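Local structure of 7beta-hydroxysteroid dehydrogenase (Collinsella aerofaciens, 5FYD) at residues Leu12-Thr17 with Ala65-Pro70; Thr75-Thr80 with Leu120-His125; Ser230-Ala233 with Asn237-Ser240; His242-Asn247 with Ile254-Ser259. The protein reduces the 7-oxo group of bile acids such as 7-oxolithocholate with NADPH, yielding ursodeoxycholate, as a homodimeric short-chain dehydrogenase/reductase. All coordinates share one frame; numbering follows the deposited sequence.

Contact 1 (Leu12-Thr17 with Ala65-Pro70); sequences LILGAT and ADFSQP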
loop_
_atom_site.group_PDB
_atom_site.type_symbol
_atom_site.label_atom_id
_atom_site.label_comp_id
_atom_site.label_asym_id
_atom_site.label_seq_id
_atom_site.Cartn_x
_atom_site.Cartn_y
_atom_site.Cartn_z
ATOM N N LEU A 12 18.665 -6.591 18.170
ATOM C CA LEU A 12 18.488 -5.312 17.512
ATOM C C LEU A 12 17.662 -5.545 16.280
ATOM O O LEU A 12 18.095 -6.264 15.358
ATOM C CB LEU A 12 19.858 -4.761 17.136
ATOM C CG LEU A 12 19.951 -3.506 16.293
ATOM C CD1 LEU A 12 19.246 -2.336 16.947
ATOM C CD2 LEU A 12 21.395 -3.172 16.044
ATOM N N ILE A 13 16.482 -4.943 16.238
ATOM C CA ILE A 13 15.631 -5.027 15.080
ATOM C C ILE A 13 15.630 -3.678 14.373
ATOM O O ILE A 13 15.110 -2.678 14.895
ATOM C CB ILE A 13 14.185 -5.428 15.456
ATOM C CG1 ILE A 13 14.189 -6.688 16.357
ATOM C CG2 ILE A 13 13.329 -5.611 14.208
ATOM C CD1 ILE A 13 14.987 -7.862 15.829
ATOM N N LEU A 14 16.193 -3.665 13.170
ATOM C CA LEU A 14 16.350 -2.437 12.387
ATOM C C LEU A 14 15.189 -2.345 11.397
ATOM O O LEU A 14 15.216 -2.949 10.307
ATOM C CB LEU A 14 17.707 -2.417 11.693
ATOM C CG LEU A 14 18.854 -2.480 12.701
ATOM C CD1 LEU A 14 20.112 -3.128 12.160
ATOM C CD2 LEU A 14 19.101 -1.069 13.234
ATOM N N GLY A 15 14.146 -1.610 11.795
ATOM C CA GLY A 15 12.906 -1.511 11.046
ATOM C C GLY A 15 11.823 -2.279 11.768
ATOM O O GLY A 15 11.326 -3.277 11.256
ATOM N N ALA A 16 11.437 -1.788 12.947
ATOM C CA ALA A 16 10.723 -2.600 13.924
ATOM C C ALA A 16 9.206 -2.452 13.974
ATOM O O ALA A 16 8.568 -3.223 14.674
ATOM C CB ALA A 16 11.288 -2.333 15.300
ATOM N N THR A 17 8.627 -1.472 13.291
ATOM C CA THR A 17 7.197 -1.186 13.508
ATOM C C THR A 17 6.243 -1.872 12.532
ATOM O O THR A 17 5.124 -2.194 12.903
ATOM C CB THR A 17 6.929 0.311 13.553
ATOM O OG1 THR A 17 7.676 0.963 12.524
ATOM C CG2 THR A 17 7.378 0.840 14.910
ATOM N N ALA A 65 15.359 6.462 14.301
ATOM C CA ALA A 65 16.291 6.742 13.217
ATOM C C ALA A 65 15.612 6.526 11.881
ATOM O O ALA A 65 14.787 5.614 11.728
ATOM C CB ALA A 65 17.541 5.883 13.319
ATOM N N ASP A 66 15.957 7.372 10.911
ATOM C CA ASP A 66 15.416 7.249 9.567
ATOM C C ASP A 66 16.545 6.687 8.729
ATOM O O ASP A 66 17.551 7.364 8.504
ATOM C CB ASP A 66 14.970 8.627 9.077
ATOM C CG ASP A 66 14.412 8.607 7.682
ATOM O OD1 ASP A 66 14.716 7.679 6.886
ATOM O OD2 ASP A 66 13.629 9.538 7.380
ATOM N N PHE A 67 16.408 5.433 8.276
ATOM C CA PHE A 67 17.542 4.771 7.602
ATOM C C PHE A 67 17.905 5.349 6.236
ATOM O O PHE A 67 18.936 4.972 5.671
ATOM C CB PHE A 67 17.293 3.262 7.450
ATOM C CG PHE A 67 17.037 2.556 8.750
ATOM C CD1 PHE A 67 17.799 2.810 9.870
ATOM C CD2 PHE A 67 15.995 1.671 8.857
ATOM C CE1 PHE A 67 17.549 2.162 11.071
ATOM C CE2 PHE A 67 15.724 1.023 10.057
ATOM C CZ PHE A 67 16.509 1.267 11.165
ATOM N N SER A 68 17.034 6.201 5.678
ATOM C CA SER A 68 17.331 6.909 4.439
ATOM C C SER A 68 18.274 8.085 4.672
ATOM O O SER A 68 18.706 8.703 3.694
ATOM C CB SER A 68 16.050 7.440 3.775
ATOM O OG SER A 68 15.521 8.565 4.482
ATOM N N GLN A 69 18.548 8.437 5.935
ATOM C CA GLN A 69 19.285 9.673 6.263
ATOM C C GLN A 69 20.695 9.388 6.724
ATOM O O GLN A 69 20.942 8.413 7.451
ATOM C CB GLN A 69 18.557 10.445 7.363
ATOM C CG GLN A 69 17.173 10.934 6.976
ATOM C CD GLN A 69 17.232 11.941 5.849
ATOM O OE1 GLN A 69 18.019 12.881 5.901
ATOM N NE2 GLN A 69 16.453 11.717 4.794
ATOM N N PRO A 70 21.642 10.270 6.361
ATOM C CA PRO A 70 22.990 10.101 6.886
ATOM C C PRO A 70 23.010 10.200 8.420
ATOM O O PRO A 70 22.250 10.970 9.001
ATOM C CB PRO A 70 23.775 11.262 6.263
ATOM C CG PRO A 70 22.776 12.224 5.762
ATOM C CD PRO A 70 21.495 11.484 5.533
#
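F67 meets L14 and G15 where the first strand of the Rossmann fold, 10-14, runs out into the glycine-rich loop of the short-chain dehydrogenases. The two apolar side chains cross at about a right angle: the phenyl ring arrives end on, and its CZ comes 3.9 Å from L14 CB, with L14 CD2 slightly further off. On the same end of the ring the backbone is met as well. G15 N lies in the ring plane at the edge, 3.5 Å from F67 CE2, while the carbonyl carbon of L14 approaches obliquely. F67 CG stands anti to its own carbonyl carbon (chi1 -57°), which sends the ring across from the loop 65-70 to the strand end. With an alanine here, the end of strand 10-14 would probably lose its aromatic packing, and a gap would open between L14 and the loop.

The backbone at G15 turns with a positive phi of 108°, a conformation in which a CB would jam against the carbonyl oxygen of L14. D66 and F67 bind NADP(+), as does T17, so this packing joins two coenzyme-binding loops. The second is shaped by a type I turn from D66 to Q69 and an Asx turn: D66 OD1 accepts from S68 N at 3.0 Å and from S68 OG at 2.7 Å, both reaching it from one face of the carboxylate.

Contact 2 (Thr75-Thr80 with Leu120-His125); sequences TVFAAT and LKCFHH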
loop_
_atom_site.group_PDB
_atom_site.type_symbol
_atom_site.label_atom_id
_atom_site.label_comp_id
_atom_site.label_asym_id
_atom_site.label_seq_id
_atom_site.Cartn_x
_atom_site.Cartn_y
_atom_site.Cartn_z
ATOM N N THR A 75 23.587 6.676 15.040
ATOM C CA THR A 75 22.595 6.857 16.104
ATOM C C THR A 75 22.328 5.521 16.783
ATOM O O THR A 75 22.312 5.414 18.012
ATOM C CB THR A 75 21.301 7.435 15.536
ATOM O OG1 THR A 75 21.569 8.763 15.073
ATOM C CG2 THR A 75 20.178 7.489 16.551
ATOM N N VAL A 76 22.173 4.494 15.967
ATOM C CA VAL A 76 21.962 3.138 16.484
ATOM C C VAL A 76 23.181 2.658 17.288
ATOM O O VAL A 76 23.031 2.141 18.395
ATOM C CB VAL A 76 21.652 2.149 15.349
ATOM C CG1 VAL A 76 21.548 0.732 15.880
ATOM C CG2 VAL A 76 20.368 2.553 14.639
ATOM N N PHE A 77 24.376 2.822 16.732
ATOM C CA PHE A 77 25.577 2.347 17.409
ATOM C C PHE A 77 25.760 3.005 18.765
ATOM O O PHE A 77 26.231 2.351 19.728
ATOM C CB PHE A 77 26.852 2.586 16.587
ATOM C CG PHE A 77 26.810 2.032 15.181
ATOM C CD1 PHE A 77 25.962 0.993 14.815
ATOM C CD2 PHE A 77 27.640 2.578 14.223
ATOM C CE1 PHE A 77 25.947 0.533 13.496
ATOM C CE2 PHE A 77 27.641 2.123 12.916
ATOM C CZ PHE A 77 26.800 1.098 12.555
ATOM N N ALA A 78 25.443 4.298 18.842
ATOM C CA ALA A 78 25.561 5.011 20.122
ATOM C C ALA A 78 24.554 4.453 21.126
ATOM O O ALA A 78 24.900 4.270 22.307
ATOM C CB ALA A 78 25.390 6.518 19.940
ATOM N N ALA A 79 23.346 4.135 20.654
ATOM C CA ALA A 79 22.284 3.557 21.496
ATOM C C ALA A 79 22.619 2.180 22.059
ATOM O O ALA A 79 22.239 1.861 23.203
ATOM C CB ALA A 79 20.956 3.494 20.744
ATOM N N THR A 80 23.322 1.356 21.291
ATOM C CA THR A 80 23.656 0.009 21.773
ATOM C C THR A 80 25.014 -0.154 22.447
ATOM O O THR A 80 25.318 -1.229 22.941
ATOM C CB THR A 80 23.542 -1.044 20.641
ATOM O OG1 THR A 80 24.567 -0.821 19.672
ATOM C CG2 THR A 80 22.186 -0.953 19.997
ATOM N N LEU A 120 24.647 -1.983 5.215
ATOM C CA LEU A 120 26.005 -2.493 5.345
ATOM C C LEU A 120 26.735 -1.932 6.573
ATOM O O LEU A 120 27.503 -2.652 7.179
ATOM C CB LEU A 120 26.832 -2.263 4.083
ATOM C CG LEU A 120 28.091 -3.150 4.024
ATOM C CD1 LEU A 120 27.791 -4.651 3.955
ATOM C CD2 LEU A 120 28.949 -2.761 2.829
ATOM N N LYS A 121 26.518 -0.661 6.909
ATOM C CA LYS A 121 27.116 -0.092 8.117
ATOM C C LYS A 121 26.712 -0.915 9.330
ATOM O O LYS A 121 27.560 -1.287 10.148
ATOM C CB LYS A 121 26.690 1.374 8.313
ATOM C CG LYS A 121 27.393 2.348 7.380
ATOM C CD LYS A 121 26.973 3.777 7.693
ATOM C CE LYS A 121 27.892 4.778 7.017
ATOM N NZ LYS A 121 27.549 6.147 7.508
ATOM N N CYS A 122 25.415 -1.213 9.423
ATOM C CA CYS A 122 24.910 -1.981 10.548
ATOM C C CYS A 122 25.465 -3.387 10.512
ATOM O O CYS A 122 25.939 -3.888 11.527
ATOM C CB CYS A 122 23.386 -1.987 10.570
ATOM S SG CYS A 122 22.684 -0.394 11.019
ATOM N N PHE A 123 25.405 -4.034 9.352
ATOM C CA PHE A 123 25.864 -5.430 9.234
ATOM C C PHE A 123 27.345 -5.524 9.618
ATOM O O PHE A 123 27.735 -6.403 10.376
ATOM C CB PHE A 123 25.682 -5.906 7.808
ATOM C CG PHE A 123 25.681 -7.408 7.586
ATOM C CD1 PHE A 123 25.611 -8.357 8.601
ATOM C CD2 PHE A 123 25.676 -7.857 6.263
ATOM C CE1 PHE A 123 25.603 -9.708 8.303
ATOM C CE2 PHE A 123 25.633 -9.193 5.954
ATOM C CZ PHE A 123 25.594 -10.126 6.979
ATOM N N HIS A 124 28.133 -4.570 9.129
ATOM C CA HIS A 124 29.568 -4.543 9.413
ATOM C C HIS A 124 29.852 -4.338 10.897
ATOM O O HIS A 124 30.632 -5.062 11.491
ATOM C CB HIS A 124 30.232 -3.427 8.615
ATOM C CG HIS A 124 31.692 -3.278 8.879
ATOM N ND1 HIS A 124 32.211 -2.228 9.597
ATOM C CD2 HIS A 124 32.747 -4.039 8.504
ATOM C CE1 HIS A 124 33.530 -2.337 9.639
ATOM N NE2 HIS A 124 33.876 -3.428 8.986
ATOM N N HIS A 125 29.189 -3.352 11.481
ATOM C CA HIS A 125 29.437 -2.977 12.867
ATOM C C HIS A 125 29.105 -4.139 13.809
ATOM O O HIS A 125 29.943 -4.542 14.634
ATOM C CB HIS A 125 28.628 -1.741 13.159
ATOM C CG HIS A 125 28.763 -1.235 14.548
ATOM N ND1 HIS A 125 29.624 -0.217 14.884
ATOM C CD2 HIS A 125 28.109 -1.572 15.678
ATOM C CE1 HIS A 125 29.524 0.021 16.179
ATOM N NE2 HIS A 125 28.595 -0.770 16.677
#
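F77 and H125 lay their rings face to face, with centroids 3.6 Å apart and planes only 2° from parallel. The side chains slide past each other in opposite directions, so each CB ends over the partner's ring: F77 CB sits 4.0 Å from the imidazole centroid, and H125 CB reaches within 3.4 Å of F77 CZ. H125 holds CG anti to its backbone N (chi1 179°), which carries the imidazole out over the phenyl face. At the edge of the F77 ring, near its plane, stands C122 CA, and C122 SG lies obliquely beside it, 4.2 Å from F77 CE1.

Further out, helices 72-80 and 105-132 pack on one side of the Rossmann sheet, and their segments here run at 31° to each other with axes 11.1 Å apart. C122 rests on M88 of strand 85-90, while T80 OG1 is hydrogen-bonded to Y126 OH, a further link between the helices. A serine in place of F77 would probably leave the H125 ring without its stacking partner and free to turn. No hydrogen bond joins the segments, so dispersion and ring stacking carry the contact; were the imidazole protonated, the phenyl face would probably add a cation-pi component.

Contact 3 (Ser230-Ala233 with Asn237-Ser240); sequences SVIA and NKDS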
loop_
_atom_site.group_PDB
_atom_site.type_symbol
_atom_site.label_atom_id
_atom_site.label_comp_id
_atom_site.label_asym_id
_atom_site.label_seq_id
_atom_site.Cartn_x
_atom_site.Cartn_y
_atom_site.Cartn_z
ATOM N N SER A 230 20.608 -19.477 3.128
ATOM C CA SER A 230 19.752 -18.662 2.289
ATOM C C SER A 230 18.434 -19.399 2.076
ATOM O O SER A 230 18.391 -20.458 1.431
ATOM C CB SER A 230 20.445 -18.395 0.970
ATOM O OG SER A 230 19.695 -17.514 0.158
ATOM N N VAL A 231 17.367 -18.818 2.591
ATOM C CA VAL A 231 16.065 -19.474 2.677
ATOM C C VAL A 231 15.077 -18.586 1.980
ATOM O O VAL A 231 15.091 -17.370 2.152
ATOM C CB VAL A 231 15.622 -19.616 4.139
ATOM C CG1 VAL A 231 14.198 -20.190 4.274
ATOM C CG2 VAL A 231 16.634 -20.462 4.902
ATOM N N ILE A 232 14.219 -19.200 1.178
ATOM C CA ILE A 232 13.060 -18.501 0.619
ATOM C C ILE A 232 11.873 -18.859 1.507
ATOM O O ILE A 232 11.587 -20.028 1.693
ATOM C CB ILE A 232 12.818 -18.888 -0.845
ATOM C CG1 ILE A 232 13.963 -18.341 -1.715
ATOM C CG2 ILE A 232 11.477 -18.322 -1.341
ATOM C CD1 ILE A 232 14.014 -18.909 -3.099
ATOM N N ALA A 233 11.182 -17.867 2.051
ATOM C CA ALA A 233 10.072 -18.130 2.977
ATOM C C ALA A 233 8.890 -18.722 2.247
ATOM O O ALA A 233 8.431 -18.175 1.250
ATOM C CB ALA A 233 9.657 -16.854 3.694
ATOM N N ASN A 237 6.648 -20.298 -2.579
ATOM C CA ASN A 237 7.646 -19.365 -3.094
ATOM C C ASN A 237 8.910 -20.073 -3.503
ATOM O O ASN A 237 9.476 -19.740 -4.533
ATOM C CB ASN A 237 7.984 -18.294 -2.061
ATOM C CG ASN A 237 6.851 -17.320 -1.845
ATOM O OD1 ASN A 237 6.068 -17.053 -2.759
ATOM N ND2 ASN A 237 6.763 -16.767 -0.633
ATOM N N LYS A 238 9.355 -21.049 -2.708
ATOM C CA LYS A 238 10.534 -21.843 -3.068
ATOM C C LYS A 238 10.354 -22.529 -4.420
ATOM O O LYS A 238 11.239 -22.497 -5.287
ATOM C CB LYS A 238 10.840 -22.941 -2.038
ATOM C CG LYS A 238 11.294 -22.485 -0.673
ATOM C CD LYS A 238 11.345 -23.677 0.303
ATOM C CE LYS A 238 11.703 -23.253 1.731
ATOM N NZ LYS A 238 10.619 -22.461 2.352
ATOM N N ASP A 239 9.213 -23.169 -4.566
ATOM C CA ASP A 239 8.914 -23.922 -5.780
ATOM C C ASP A 239 8.701 -23.003 -6.978
ATOM O O ASP A 239 9.071 -23.351 -8.095
ATOM C CB ASP A 239 7.692 -24.801 -5.576
ATOM C CG ASP A 239 7.895 -25.868 -4.514
ATOM O OD1 ASP A 239 9.039 -26.295 -4.242
ATOM O OD2 ASP A 239 6.873 -26.307 -3.948
ATOM N N SER A 240 8.114 -21.834 -6.753
ATOM C CA SER A 240 7.916 -20.858 -7.826
ATOM C C SER A 240 9.267 -20.361 -8.340
ATOM O O SER A 240 9.507 -20.324 -9.554
ATOM C CB SER A 240 7.074 -19.674 -7.330
ATOM O OG SER A 240 6.831 -18.756 -8.394
#
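K238 NZ is gripped from several sides: it donates to I232 O at 2.7 Å, forms a salt bridge with E220 OE2 on helix 214-224, and makes a weak bond to G234 O. The lysine chain runs extended as far as CE and then bends at the last torsion (chi4 69°), turning the ammonium group back onto the strand-end carbonyl, which it meets nearly head on. On the way, K238 CG passes 3.9 Å from I232 CB.

The next carbonyl is taken by N237, whose ND2 donates to A233 O at 2.9 Å and lies close to the line of that carbonyl; the acceptor sits near the amide plane. Behind this bond, I232 CG2 packs against N237 CB at 3.6 Å.

Together these groups tie strand 230-232, an outermost strand of the parallel sheet within this chain, to helix 235-247, which supplies S240 to the NADP(+) site and opens the C-terminal region required for activity. G200 of the second subunit also packs on N237. Chemically, the carbonyls of I232 and A233, at the end of the strand, each accept from a helix side chain, K238 and N237, and the positive charge that serves the first is probably balanced by E220.

Contact 4 (His242-Asn247 with Ile254-Ser259); sequences HDWKAN and IRYMGS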
loop_
_atom_site.group_PDB
_atom_site.type_symbol
_atom_site.label_atom_id
_atom_site.label_comp_id
_atom_site.label_asym_id
_atom_site.label_seq_id
_atom_site.Cartn_x
_atom_site.Cartn_y
_atom_site.Cartn_z
ATOM N N HIS A 242 12.086 -21.899 -8.054
ATOM C CA HIS A 242 12.763 -23.011 -8.691
ATOM C C HIS A 242 12.259 -23.236 -10.105
ATOM O O HIS A 242 13.051 -23.506 -10.997
ATOM C CB HIS A 242 12.673 -24.311 -7.886
ATOM C CG HIS A 242 13.474 -25.407 -8.507
ATOM N ND1 HIS A 242 12.930 -26.280 -9.416
ATOM C CD2 HIS A 242 14.798 -25.687 -8.457
ATOM C CE1 HIS A 242 13.871 -27.092 -9.860
ATOM N NE2 HIS A 242 15.016 -26.749 -9.308
ATOM N N ASP A 243 10.960 -23.114 -10.312
ATOM C CA ASP A 243 10.389 -23.305 -11.637
ATOM C C ASP A 243 10.822 -22.212 -12.620
ATOM O O ASP A 243 11.142 -22.517 -13.768
ATOM C CB ASP A 243 8.880 -23.423 -11.534
ATOM C CG ASP A 243 8.465 -24.673 -10.794
ATOM O OD1 ASP A 243 9.258 -25.639 -10.794
ATOM O OD2 ASP A 243 7.381 -24.681 -10.180
ATOM N N TRP A 244 10.876 -20.963 -12.164
ATOM C CA TRP A 244 11.455 -19.883 -12.985
ATOM C C TRP A 244 12.924 -20.160 -13.348
ATOM O O TRP A 244 13.325 -20.074 -14.537
ATOM C CB TRP A 244 11.279 -18.523 -12.297
ATOM C CG TRP A 244 9.917 -17.972 -12.472
ATOM C CD1 TRP A 244 8.956 -17.826 -11.514
ATOM C CD2 TRP A 244 9.351 -17.475 -13.687
ATOM N NE1 TRP A 244 7.818 -17.294 -12.063
ATOM C CE2 TRP A 244 8.033 -17.068 -13.400
ATOM C CE3 TRP A 244 9.829 -17.333 -14.992
ATOM C CZ2 TRP A 244 7.190 -16.511 -14.373
ATOM C CZ3 TRP A 244 8.983 -16.798 -15.967
ATOM C CH2 TRP A 244 7.689 -16.387 -15.650
ATOM N N LYS A 245 13.703 -20.578 -12.357
ATOM C CA LYS A 245 15.136 -20.815 -12.551
ATOM C C LYS A 245 15.383 -21.971 -13.504
ATOM O O LYS A 245 16.222 -21.880 -14.389
ATOM C CB LYS A 245 15.826 -21.106 -11.223
ATOM C CG LYS A 245 16.126 -19.896 -10.351
ATOM C CD LYS A 245 16.845 -20.360 -9.077
ATOM C CE LYS A 245 17.432 -19.205 -8.277
ATOM N NZ LYS A 245 18.041 -19.720 -7.026
ATOM N N ALA A 246 14.615 -23.036 -13.340
ATOM C CA ALA A 246 14.871 -24.295 -14.029
ATOM C C ALA A 246 14.257 -24.342 -15.421
ATOM O O ALA A 246 14.844 -24.959 -16.327
ATOM C CB ALA A 246 14.359 -25.456 -13.196
ATOM N N ASN A 247 13.097 -23.710 -15.598
ATOM C CA ASN A 247 12.299 -23.906 -16.818
ATOM C C ASN A 247 12.138 -22.692 -17.715
ATOM O O ASN A 247 11.449 -22.772 -18.733
ATOM C CB ASN A 247 10.918 -24.429 -16.426
ATOM C CG ASN A 247 10.999 -25.715 -15.637
ATOM O OD1 ASN A 247 11.843 -26.557 -15.915
ATOM N ND2 ASN A 247 10.149 -25.863 -14.649
ATOM N N ILE A 254 12.142 -11.765 -16.029
ATOM C CA ILE A 254 12.142 -10.291 -15.983
ATOM C C ILE A 254 10.879 -9.756 -16.657
ATOM O O ILE A 254 10.171 -8.902 -16.110
ATOM C CB ILE A 254 13.382 -9.710 -16.712
ATOM C CG1 ILE A 254 14.661 -10.121 -15.969
ATOM C CG2 ILE A 254 13.284 -8.188 -16.864
ATOM C CD1 ILE A 254 15.904 -9.979 -16.825
ATOM N N ARG A 255 10.624 -10.263 -17.857
ATOM C CA ARG A 255 9.497 -9.799 -18.670
ATOM C C ARG A 255 8.170 -10.063 -17.995
ATOM O O ARG A 255 7.283 -9.247 -18.091
ATOM C CB ARG A 255 9.522 -10.418 -20.074
ATOM C CG ARG A 255 10.563 -9.759 -20.963
ATOM C CD ARG A 255 10.512 -10.264 -22.401
ATOM N NE ARG A 255 11.617 -9.682 -23.166
ATOM C CZ ARG A 255 12.562 -10.335 -23.838
ATOM N NH1 ARG A 255 12.585 -11.657 -23.930
ATOM N NH2 ARG A 255 13.505 -9.632 -24.452
ATOM N N TYR A 256 8.071 -11.192 -17.300
ATOM C CA TYR A 256 6.882 -11.523 -16.522
ATOM C C TYR A 256 6.645 -10.482 -15.443
ATOM O O TYR A 256 5.535 -9.956 -15.316
ATOM C CB TYR A 256 7.032 -12.900 -15.912
ATOM C CG TYR A 256 5.816 -13.401 -15.222
ATOM C CD1 TYR A 256 4.728 -13.860 -15.966
ATOM C CD2 TYR A 256 5.753 -13.484 -13.833
ATOM C CE1 TYR A 256 3.596 -14.360 -15.341
ATOM C CE2 TYR A 256 4.619 -13.993 -13.201
ATOM C CZ TYR A 256 3.553 -14.422 -13.965
ATOM O OH TYR A 256 2.427 -14.931 -13.371
ATOM N N MET A 257 7.708 -10.125 -14.718
ATOM C CA MET A 257 7.626 -9.065 -13.724
ATOM C C MET A 257 7.207 -7.728 -14.304
ATOM O O MET A 257 6.464 -6.995 -13.667
ATOM C CB MET A 257 8.947 -8.893 -12.977
ATOM C CG MET A 257 9.377 -10.108 -12.169
ATOM S SD MET A 257 8.169 -10.641 -10.934
ATOM C CE MET A 257 8.073 -9.195 -9.892
ATOM N N GLY A 258 7.688 -7.403 -15.495
ATOM C CA GLY A 258 7.376 -6.132 -16.130
ATOM C C GLY A 258 6.041 -6.096 -16.860
ATOM O O GLY A 258 5.566 -5.015 -17.193
ATOM N N SER A 259 5.450 -7.264 -17.115
ATOM C CA SER A 259 4.171 -7.345 -17.817
ATOM C C SER A 259 3.080 -6.839 -16.873
ATOM O O SER A 259 2.365 -5.904 -17.207
ATOM C CB SER A 259 3.889 -8.778 -18.259
ATOM O OG SER A 259 3.557 -9.569 -17.138
#
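W244 and Y256 are brought together by unlike first torsions: the tryptophan CG lies anti to its carbonyl carbon (chi1 -79°), whereas the tyrosine CG lies anti to its backbone N (chi1 -174°). Both side chains leave their helices toward each other, and these torsions swing the rings together; the side chains cross at about a right angle. The indole leads with the CZ2-CH2 edge of its six-membered ring. W244 CZ2 stands over one face of the phenol ring, displaced toward the rim, and is 3.4 Å from Y256 CD2. Its neighbour W244 CH2 reaches the root of the tyrosine, 3.6 Å from Y256 CB. With the six-membered ring of W244 and the ring of Y256 inclined at 45° and their centroids 4.9 Å apart, the pair is neither a parallel stack nor an edge-to-face one; it is an oblique apolar contact with no hydrogen bond across it.

Behind the tyrosine, the backbone is held by S259: Y256 O accepts from both S259 OG, at 2.7 Å, and S259 N, at 3.2 Å.

The indole has further aromatic company, stacking with Y253 and meeting the ring of H248. The contact joins helix 235-247 to helix 250-258, consecutive in the C-terminal region; I254 and M257 of the latter rest on P151, and M257 also packs on Q203 of the second subunit.

Overall arrangement
The four contacts fall into two pairs on opposite sides of the chain's centre. Contacts 1 and 2, with centres 10 Å apart, share one apolar layer: L14 CD1 lies 3.8 Å from C122 CB, and L12 and L14 both touch V76, so the helix pair rests directly on the strand that leads into the coenzyme loop. Contacts 3 and 4 both use helix 235-247, their centres 14 Å apart. Contacts 1 and 3 are about 26 Å apart between centres, yet both reach the same parallel sheet. Both also hold NADP(+)-binding residues, T17, D66 and F67 in contact 1 and S240 in contact 3, and W244 of contact 4 lies close to S240.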